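Local coordinates for excinuclease ABC, subunit A. (Deinococcus radiodurans, PDB 2VF7), which binds DNA and hydrolyses ATP as a zinc-containing, UvrA-family ABC protein, and probably takes part in damage recognition during excision repair, at residues F15-D28 and G81-P93. The protein carries 1 engineered substitution. Sequence-based numbering, arbitrary orientation.
With ADP (adenosine-5'-diphosphate), chain E.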
ATOM      1  N   PHE A  15     -20.516 -23.500   1.003  1.00 59.51           N
ATOM      2  CA  PHE A  15     -20.243 -23.088   2.380  1.00 57.94           C
ATOM      3  C   PHE A  15     -18.813 -22.661   2.648  1.00 57.06           C
ATOM      4  O   PHE A  15     -17.861 -23.261   2.130  1.00 57.02           O
ATOM      5  CB  PHE A  15     -20.609 -24.200   3.362  1.00 57.83           C
ATOM      6  CG  PHE A  15     -22.080 -24.398   3.521  1.00 57.74           C
ATOM      7  CD1 PHE A  15     -22.738 -25.374   2.802  1.00 57.09           C
ATOM      8  CD2 PHE A  15     -22.815 -23.594   4.394  1.00 58.05           C
ATOM      9  CE1 PHE A  15     -24.098 -25.555   2.944  1.00 57.83           C
ATOM     10  CE2 PHE A  15     -24.173 -23.753   4.532  1.00 56.92           C
ATOM     11  CZ  PHE A  15     -24.821 -24.743   3.810  1.00 58.26           C
ATOM     12  N   VAL A  16     -18.681 -21.607   3.453  1.00 55.91           N
ATOM     13  CA  VAL A  16     -17.419 -21.214   4.076  1.00 55.05           C
ATOM     14  C   VAL A  16     -17.307 -22.085   5.336  1.00 54.99           C
ATOM     15  O   VAL A  16     -18.278 -22.258   6.059  1.00 54.89           O
ATOM     16  CB  VAL A  16     -17.404 -19.695   4.449  1.00 55.00           C
ATOM     17  CG1 VAL A  16     -16.052 -19.262   5.013  1.00 53.12           C
ATOM     18  CG2 VAL A  16     -17.834 -18.794   3.243  1.00 54.11           C
ATOM     19  N   GLN A  17     -16.150 -22.689   5.567  1.00 54.90           N
ATOM     20  CA  GLN A  17     -15.987 -23.574   6.713  1.00 54.58           C
ATOM     21  C   GLN A  17     -14.895 -23.039   7.628  1.00 53.89           C
ATOM     22  O   GLN A  17     -13.774 -22.792   7.190  1.00 53.78           O
ATOM     23  CB  GLN A  17     -15.701 -25.011   6.271  1.00 54.68           C
ATOM     24  CG  GLN A  17     -15.605 -26.022   7.439  1.00 56.88           C
ATOM     25  CD  GLN A  17     -16.911 -26.149   8.250  1.00 59.39           C
ATOM     26  OE1 GLN A  17     -17.955 -26.516   7.703  1.00 60.41           O
ATOM     27  NE2 GLN A  17     -16.842 -25.864   9.559  1.00 59.14           N
ATOM     28  N   VAL A  18     -15.250 -22.857   8.896  1.00 53.52           N
ATOM     29  CA  VAL A  18     -14.381 -22.251   9.897  1.00 53.08           C
ATOM     30  C   VAL A  18     -14.117 -23.256  11.006  1.00 53.21           C
ATOM     31  O   VAL A  18     -15.049 -23.876  11.544  1.00 53.60           O
ATOM     32  CB  VAL A  18     -15.034 -20.988  10.490  1.00 53.27           C
ATOM     33  CG1 VAL A  18     -14.310 -20.500  11.765  1.00 53.36           C
ATOM     34  CG2 VAL A  18     -15.133 -19.882   9.436  1.00 52.38           C
ATOM     35  N   ARG A  19     -12.843 -23.412  11.338  1.00 52.65           N
ATOM     36  CA  ARG A  19     -12.416 -24.351  12.352  1.00 52.84           C
ATOM     37  C   ARG A  19     -11.385 -23.750  13.309  1.00 52.47           C
ATOM     38  O   ARG A  19     -10.425 -23.111  12.870  1.00 52.61           O
ATOM     39  CB  ARG A  19     -11.812 -25.567  11.668  1.00 53.25           C
ATOM     40  CG  ARG A  19     -11.431 -26.675  12.608  1.00 53.79           C
ATOM     41  CD  ARG A  19     -11.057 -27.914  11.819  1.00 55.68           C
ATOM     42  NE  ARG A  19      -9.794 -27.799  11.083  1.00 55.04           N
ATOM     43  CZ  ARG A  19      -8.592 -27.867  11.654  1.00 56.32           C
ATOM     44  NH1 ARG A  19      -8.489 -28.002  12.976  1.00 56.49           N
ATOM     45  NH2 ARG A  19      -7.496 -27.773  10.914  1.00 54.85           N
ATOM     46  N   GLY A  20     -11.584 -23.970  14.609  1.00 51.91           N
ATOM     47  CA  GLY A  20     -10.600 -23.572  15.621  1.00 51.30           C
ATOM     48  C   GLY A  20     -10.467 -22.075  15.844  1.00 50.88           C
ATOM     49  O   GLY A  20      -9.391 -21.582  16.132  1.00 50.25           O
ATOM     50  N   ALA A  21     -11.572 -21.352  15.721  1.00 51.14           N
ATOM     51  CA  ALA A  21     -11.560 -19.898  15.907  1.00 51.36           C
ATOM     52  C   ALA A  21     -11.576 -19.562  17.395  1.00 51.33           C
ATOM     53  O   ALA A  21     -12.543 -19.865  18.095  1.00 51.18           O
ATOM     54  CB  ALA A  21     -12.768 -19.259  15.179  1.00 51.25           C
ATOM     55  N   ARG A  22     -10.493 -18.971  17.888  1.00 51.70           N
ATOM     56  CA  ARG A  22     -10.472 -18.534  19.281  1.00 52.14           C
ATOM     57  C   ARG A  22     -10.048 -17.056  19.496  1.00 52.01           C
ATOM     58  O   ARG A  22      -9.398 -16.715  20.477  1.00 52.03           O
ATOM     59  CB  ARG A  22      -9.704 -19.545  20.162  1.00 52.49           C
ATOM     60  CG  ARG A  22      -8.249 -19.657  19.845  1.00 53.05           C
ATOM     61  CD  ARG A  22      -7.642 -21.029  20.085  1.00 52.89           C
ATOM     62  NE  ARG A  22      -6.566 -21.157  19.110  1.00 54.93           N
ATOM     63  CZ  ARG A  22      -6.547 -22.024  18.108  1.00 57.15           C
ATOM     64  NH1 ARG A  22      -7.504 -22.931  17.988  1.00 58.37           N
ATOM     65  NH2 ARG A  22      -5.538 -22.009  17.246  1.00 58.49           N
ATOM     66  N   GLN A  23     -10.486 -16.181  18.588  1.00 51.84           N
ATOM     67  CA  GLN A  23     -10.222 -14.749  18.662  1.00 51.58           C
ATOM     68  C   GLN A  23     -10.978 -14.150  19.819  1.00 51.17           C
ATOM     69  O   GLN A  23     -12.162 -14.360  19.941  1.00 51.57           O
ATOM     70  CB  GLN A  23     -10.645 -14.066  17.362  1.00 52.34           C
ATOM     71  CG  GLN A  23     -10.220 -12.612  17.237  1.00 53.06           C
ATOM     72  CD  GLN A  23      -8.753 -12.491  16.975  1.00 55.35           C
ATOM     73  OE1 GLN A  23      -8.100 -13.466  16.598  1.00 56.79           O
ATOM     74  NE2 GLN A  23      -8.206 -11.300  17.189  1.00 55.68           N
ATOM     75  N   HIS A  24     -10.281 -13.397  20.663  1.00 51.44           N
ATOM     76  CA  HIS A  24     -10.824 -12.887  21.928  1.00 50.61           C
ATOM     77  C   HIS A  24     -11.541 -13.980  22.720  1.00 51.29           C
ATOM     78  O   HIS A  24     -10.895 -14.945  23.190  1.00 52.36           O
ATOM     79  CB  HIS A  24     -11.698 -11.654  21.713  1.00 50.43           C
ATOM     80  CG  HIS A  24     -11.136 -10.698  20.715  1.00 49.12           C
ATOM     81  ND1 HIS A  24     -11.906 -10.105  19.741  1.00 50.38           N
ATOM     82  CD2 HIS A  24      -9.870 -10.258  20.522  1.00 45.54           C
ATOM     83  CE1 HIS A  24     -11.134  -9.336  18.985  1.00 51.14           C
ATOM     84  NE2 HIS A  24      -9.896  -9.410  19.442  1.00 48.27           N
ATOM     85  N   ASN A  25     -12.851 -13.867  22.867  1.00 50.85           N
ATOM     86  CA  ASN A  25     -13.544 -14.810  23.725  1.00 51.31           C
ATOM     87  C   ASN A  25     -14.158 -15.996  22.970  1.00 51.47           C
ATOM     88  O   ASN A  25     -14.900 -16.778  23.539  1.00 51.81           O
ATOM     89  CB  ASN A  25     -14.576 -14.087  24.588  1.00 50.67           C
ATOM     90  CG  ASN A  25     -15.726 -13.544  23.786  1.00 51.24           C
ATOM     91  OD1 ASN A  25     -15.535 -12.994  22.694  1.00 51.17           O
ATOM     92  ND2 ASN A  25     -16.937 -13.687  24.320  1.00 50.89           N
ATOM     93  N   LEU A  26     -13.846 -16.140  21.690  1.00 51.88           N
ATOM     94  CA  LEU A  26     -14.356 -17.279  20.945  1.00 52.19           C
ATOM     95  C   LEU A  26     -13.772 -18.534  21.600  1.00 52.65           C
ATOM     96  O   LEU A  26     -12.616 -18.537  22.025  1.00 52.64           O
ATOM     97  CB  LEU A  26     -13.992 -17.156  19.466  1.00 52.12           C
ATOM     98  CG  LEU A  26     -14.862 -16.356  18.478  1.00 51.73           C
ATOM     99  CD1 LEU A  26     -15.941 -15.492  19.098  1.00 52.93           C
ATOM    100  CD2 LEU A  26     -14.015 -15.534  17.548  1.00 50.90           C
ATOM    101  N   LYS A  27     -14.581 -19.576  21.729  1.00 53.08           N
ATOM    102  CA  LYS A  27     -14.165 -20.768  22.458  1.00 53.77           C
ATOM    103  C   LYS A  27     -13.621 -21.845  21.540  1.00 54.01           C
ATOM    104  O   LYS A  27     -14.035 -22.992  21.636  1.00 54.52           O
ATOM    105  CB  LYS A  27     -15.342 -21.355  23.256  1.00 53.88           C
ATOM    106  CG  LYS A  27     -16.014 -20.417  24.255  1.00 54.52           C
ATOM    107  CD  LYS A  27     -15.185 -20.221  25.488  1.00 56.20           C
ATOM    108  CE  LYS A  27     -15.750 -19.103  26.351  1.00 58.44           C
ATOM    109  NZ  LYS A  27     -15.074 -19.112  27.680  1.00 59.35           N
ATOM    110  N   ASP A  28     -12.711 -21.502  20.639  1.00 54.70           N
ATOM    111  CA  ASP A  28     -12.143 -22.530  19.755  1.00 55.37           C
ATOM    112  C   ASP A  28     -13.302 -23.198  19.014  1.00 55.48           C
ATOM    113  O   ASP A  28     -13.511 -24.404  19.142  1.00 55.47           O
ATOM    114  CB  ASP A  28     -11.392 -23.567  20.602  1.00 55.82           C
ATOM    115  CG  ASP A  28     -10.324 -24.319  19.827  1.00 57.78           C
ATOM    116  OD1 ASP A  28      -9.962 -25.430  20.261  1.00 59.53           O
ATOM    117  OD2 ASP A  28      -9.826 -23.805  18.804  1.00 60.91           O
ATOM    118  N   GLY A  81      -0.616  -8.242  13.602  1.00 66.39           N
ATOM    119  CA  GLY A  81      -1.327  -9.375  14.191  1.00 65.15           C
ATOM    120  C   GLY A  81      -2.077 -10.237  13.177  1.00 64.24           C
ATOM    121  O   GLY A  81      -2.496  -9.764  12.117  1.00 64.06           O
ATOM    122  N   VAL A  82      -2.240 -11.512  13.513  1.00 63.37           N
ATOM    123  CA  VAL A  82      -3.019 -12.455  12.712  1.00 62.64           C
ATOM    124  C   VAL A  82      -4.270 -12.891  13.494  1.00 61.70           C
ATOM    125  O   VAL A  82      -4.240 -12.905  14.730  1.00 61.56           O
ATOM    126  CB  VAL A  82      -2.189 -13.712  12.373  1.00 62.88           C
ATOM    127  CG1 VAL A  82      -2.511 -14.180  10.991  1.00 62.91           C
ATOM    128  CG2 VAL A  82      -0.707 -13.424  12.464  1.00 63.47           C
ATOM    129  N   PRO A  83      -5.383 -13.227  12.795  1.00 60.68           N
ATOM    130  CA  PRO A  83      -6.478 -13.834  13.561  1.00 59.70           C
ATOM    131  C   PRO A  83      -6.064 -15.189  14.149  1.00 58.90           C
ATOM    132  O   PRO A  83      -5.262 -15.909  13.551  1.00 58.47           O
ATOM    133  CB  PRO A  83      -7.585 -14.007  12.518  1.00 59.62           C
ATOM    134  CG  PRO A  83      -7.224 -13.068  11.408  1.00 59.84           C
ATOM    135  CD  PRO A  83      -5.740 -13.071  11.369  1.00 60.74           C
ATOM    136  N   ASP A  84      -6.584 -15.504  15.331  1.00 58.04           N
ATOM    137  CA  ASP A  84      -6.313 -16.782  15.967  1.00 57.33           C
ATOM    138  C   ASP A  84      -7.325 -17.787  15.451  1.00 56.96           C
ATOM    139  O   ASP A  84      -8.467 -17.807  15.883  1.00 57.07           O
ATOM    140  CB  ASP A  84      -6.386 -16.650  17.487  1.00 57.19           C
ATOM    141  CG  ASP A  84      -5.615 -17.744  18.213  1.00 57.21           C
ATOM    142  OD1 ASP A  84      -5.432 -18.846  17.648  1.00 57.56           O
ATOM    143  OD2 ASP A  84      -5.199 -17.502  19.366  1.00 57.00           O
ATOM    144  N   VAL A  85      -6.903 -18.604  14.495  1.00 56.70           N
ATOM    145  CA  VAL A  85      -7.801 -19.559  13.831  1.00 56.70           C
ATOM    146  C   VAL A  85      -7.018 -20.704  13.142  1.00 56.68           C
ATOM    147  O   VAL A  85      -6.014 -20.463  12.472  1.00 56.38           O
ATOM    148  CB  VAL A  85      -8.790 -18.817  12.866  1.00 56.36           C
ATOM    149  CG1 VAL A  85      -8.042 -18.134  11.717  1.00 56.75           C
ATOM    150  CG2 VAL A  85      -9.907 -19.739  12.381  1.00 55.69           C
ATOM    151  N   ASP A  86      -7.469 -21.945  13.333  1.00 57.03           N
ATOM    152  CA  ASP A  86      -6.807 -23.115  12.738  1.00 57.13           C
ATOM    153  C   ASP A  86      -6.919 -23.177  11.207  1.00 56.82           C
ATOM    154  O   ASP A  86      -5.913 -23.343  10.535  1.00 56.83           O
ATOM    155  CB  ASP A  86      -7.330 -24.426  13.350  1.00 57.04           C
ATOM    156  CG  ASP A  86      -6.820 -24.660  14.749  1.00 58.32           C
ATOM    157  OD1 ASP A  86      -5.738 -24.121  15.054  1.00 60.85           O
ATOM    158  OD2 ASP A  86      -7.488 -25.381  15.540  1.00 57.80           O
ATOM    159  N   ALA A  87      -8.139 -23.063  10.679  1.00 56.63           N
ATOM    160  CA  ALA A  87      -8.394 -23.146   9.234  1.00 56.60           C
ATOM    161  C   ALA A  87      -9.705 -22.463   8.832  1.00 56.50           C
ATOM    162  O   ALA A  87     -10.699 -22.537   9.562  1.00 56.67           O
ATOM    163  CB  ALA A  87      -8.424 -24.600   8.799  1.00 56.65           C
ATOM    164  N   ILE A  88      -9.690 -21.783   7.684  1.00 56.38           N
ATOM    165  CA  ILE A  88     -10.911 -21.310   7.005  1.00 55.45           C
ATOM    166  C   ILE A  88     -10.822 -21.685   5.528  1.00 55.21           C
ATOM    167  O   ILE A  88      -9.856 -21.319   4.851  1.00 55.53           O
ATOM    168  CB  ILE A  88     -11.145 -19.773   7.109  1.00 55.54           C
ATOM    169  CG1 ILE A  88     -11.101 -19.281   8.558  1.00 55.55           C
ATOM    170  CG2 ILE A  88     -12.498 -19.421   6.496  1.00 55.60           C
ATOM    171  CD1 ILE A  88     -11.109 -17.746   8.727  1.00 54.90           C
ATOM    172  N   ASP A  89     -11.825 -22.407   5.044  1.00 54.63           N
ATOM    173  CA  ASP A  89     -11.887 -22.878   3.670  1.00 54.51           C
ATOM    174  C   ASP A  89     -13.111 -22.302   2.958  1.00 54.14           C
ATOM    175  O   ASP A  89     -14.166 -22.168   3.555  1.00 53.82           O
ATOM    176  CB  ASP A  89     -11.980 -24.408   3.653  1.00 54.86           C
ATOM    177  CG  ASP A  89     -10.794 -25.090   4.346  1.00 57.45           C
ATOM    178  OD1 ASP A  89      -9.627 -24.626   4.202  1.00 59.96           O
ATOM    179  OD2 ASP A  89     -11.029 -26.109   5.033  1.00 59.46           O
ATOM    180  N   GLY A  90     -12.971 -21.966   1.679  1.00 53.92           N
ATOM    181  CA  GLY A  90     -14.097 -21.486   0.871  1.00 53.60           C
ATOM    182  C   GLY A  90     -14.427 -20.016   1.012  1.00 53.69           C
ATOM    183  O   GLY A  90     -15.560 -19.617   0.786  1.00 53.69           O
ATOM    184  N   LEU A  91     -13.424 -19.210   1.358  1.00 53.85           N
ATOM    185  CA  LEU A  91     -13.618 -17.800   1.695  1.00 54.23           C
ATOM    186  C   LEU A  91     -13.136 -16.875   0.574  1.00 54.07           C
ATOM    187  O   LEU A  91     -11.927 -16.802   0.324  1.00 53.55           O
ATOM    188  CB  LEU A  91     -12.821 -17.466   2.967  1.00 54.30           C
ATOM    189  CG  LEU A  91     -13.396 -16.616   4.103  1.00 54.55           C
ATOM    190  CD1 LEU A  91     -12.229 -15.825   4.686  1.00 55.93           C
ATOM    191  CD2 LEU A  91     -14.554 -15.678   3.732  1.00 53.52           C
ATOM    192  N   PRO A  92     -14.073 -16.142  -0.085  1.00 54.05           N
ATOM    193  CA  PRO A  92     -13.656 -15.199  -1.145  1.00 53.72           C
ATOM    194  C   PRO A  92     -12.964 -13.949  -0.552  1.00 53.46           C
ATOM    195  O   PRO A  92     -12.838 -13.845   0.660  1.00 53.44           O
ATOM    196  CB  PRO A  92     -14.971 -14.842  -1.873  1.00 53.26           C
ATOM    197  CG  PRO A  92     -16.094 -15.469  -1.094  1.00 53.57           C
ATOM    198  CD  PRO A  92     -15.535 -16.127   0.145  1.00 53.95           C
ATOM    199  N   PRO A  93     -12.455 -13.033  -1.403  1.00 53.34           N
ATOM    200  CA  PRO A  93     -11.966 -11.767  -0.827  1.00 52.83           C
ATOM    201  C   PRO A  93     -13.097 -10.971  -0.162  1.00 52.63           C
ATOM    202  O   PRO A  93     -14.265 -11.229  -0.443  1.00 51.72           O
ATOM    203  CB  PRO A  93     -11.401 -11.031  -2.045  1.00 52.93           C
ATOM    204  CG  PRO A  93     -11.086 -12.135  -3.029  1.00 52.94           C
ATOM    205  CD  PRO A  93     -12.229 -13.092  -2.858  1.00 52.96           C
TER
HETATM  206  PB  ADP E 902     -20.176  -8.376  20.021  1.00 43.47           P
HETATM  207  O1B ADP E 902     -21.386  -9.262  20.108  1.00 47.23           O
HETATM  208  O2B ADP E 902     -20.230  -7.189  20.937  1.00 45.01           O
HETATM  209  O3B ADP E 902     -19.844  -7.995  18.590  1.00 46.30           O
HETATM  210  PA  ADP E 902     -17.462  -8.628  20.643  1.00 39.89           P
HETATM  211  O1A ADP E 902     -17.540  -7.107  20.489  1.00 37.11           O
HETATM  212  O2A ADP E 902     -16.552  -9.398  19.745  1.00 42.67           O
HETATM  213  O3A ADP E 902     -18.933  -9.262  20.561  1.00 40.97           O
HETATM  214  O5' ADP E 902     -16.932  -8.900  22.138  1.00 41.35           O
HETATM  215  C5' ADP E 902     -16.317 -10.113  22.581  1.00 39.25           C
HETATM  216  C4' ADP E 902     -15.022  -9.760  23.293  1.00 39.34           C
HETATM  217  O4' ADP E 902     -14.091  -9.272  22.319  1.00 39.71           O
HETATM  218  C3' ADP E 902     -15.137  -8.664  24.352  1.00 39.63           C
HETATM  219  O3' ADP E 902     -14.321  -8.977  25.508  1.00 36.89           O
HETATM  220  C2' ADP E 902     -14.613  -7.441  23.612  1.00 39.03           C
HETATM  221  O2' ADP E 902     -14.138  -6.409  24.471  1.00 39.62           O
HETATM  222  C1' ADP E 902     -13.517  -8.038  22.738  1.00 39.55           C
HETATM  223  N9  ADP E 902     -13.215  -7.237  21.535  1.00 39.48           N
HETATM  224  C8  ADP E 902     -14.084  -6.964  20.539  1.00 39.84           C
HETATM  225  N7  ADP E 902     -13.539  -6.201  19.573  1.00 37.04           N
HETATM  226  C5  ADP E 902     -12.267  -5.985  19.959  1.00 38.64           C
HETATM  227  C6  ADP E 902     -11.112  -5.285  19.373  1.00 38.51           C
HETATM  228  N6  ADP E 902     -11.240  -4.629  18.189  1.00 40.16           N
HETATM  229  N1  ADP E 902      -9.960  -5.300  20.066  1.00 40.37           N
HETATM  230  C2  ADP E 902      -9.821  -5.942  21.249  1.00 39.14           C
HETATM  231  N3  ADP E 902     -10.823  -6.611  21.832  1.00 40.30           N
HETATM  232  C4  ADP E 902     -12.050  -6.673  21.240  1.00 39.63           C
HETATM  233  O   HOH W   1     -11.824 -25.417   7.476  1.00 50.16           O
HETATM  234  O   HOH W   2     -10.815 -16.502  15.469  1.00 51.16           O
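Arg22 bridges Asp84 and Asp86 at the edge of a three-stranded antiparallel sheet, in which strand 15-19 lies between strands 29-34 and 87-89. Its NH2 meets Asp86 OD1 at 3.1 Å, in the guanidinium plane but from above the carboxylate plane. Its NE lies 3.0 Å from Asp84 OD1, the two flat groups standing perpendicular. Asp28 OD2 takes NH1, so three carboxylates share one guanidinium, whose positive charge probably offsets the closeness of the Asp28 and Asp86 oxygens. The Arg19 guanidinium lays one face over Asp86 CB.

Gln23 OE1 accepts Asp84 N at 2.8 Å, nearly straight on. Its CG is anti to the backbone N (chi1 -171°) and the chain then bends at chi2, which carries the amide to the 81-93 backbone. A water links Gln23 N to Asp84 O, which also accepts Arg22 N. Gln23 CG covers one face of the His24 ring, and ADP C4 lies over the opposite face, toward the ring's rim. The contact thus reaches the nucleotide pocket, where His24 ND1 is also hydrogen-bonded to Ser51 OG.

Gln17 pairs with Asp89, and Arg19 with Ala87, each through two backbone hydrogen bonds. Asp86 and Ala87 both face Arg19 in a classic beta bulge. Gly20, with positive phi, begins a G1 bulge with Ala21 against Ile29.

On the buried face, Ile88 CG2 touches both Val16 CG1 and Val18 CG2, which approach it from the same side. Helix 49-69 packs against the 81-93 segment through Ala61, which touches Leu91. Leu91 CG in turn meets Val16 CG1 at 3.9 Å.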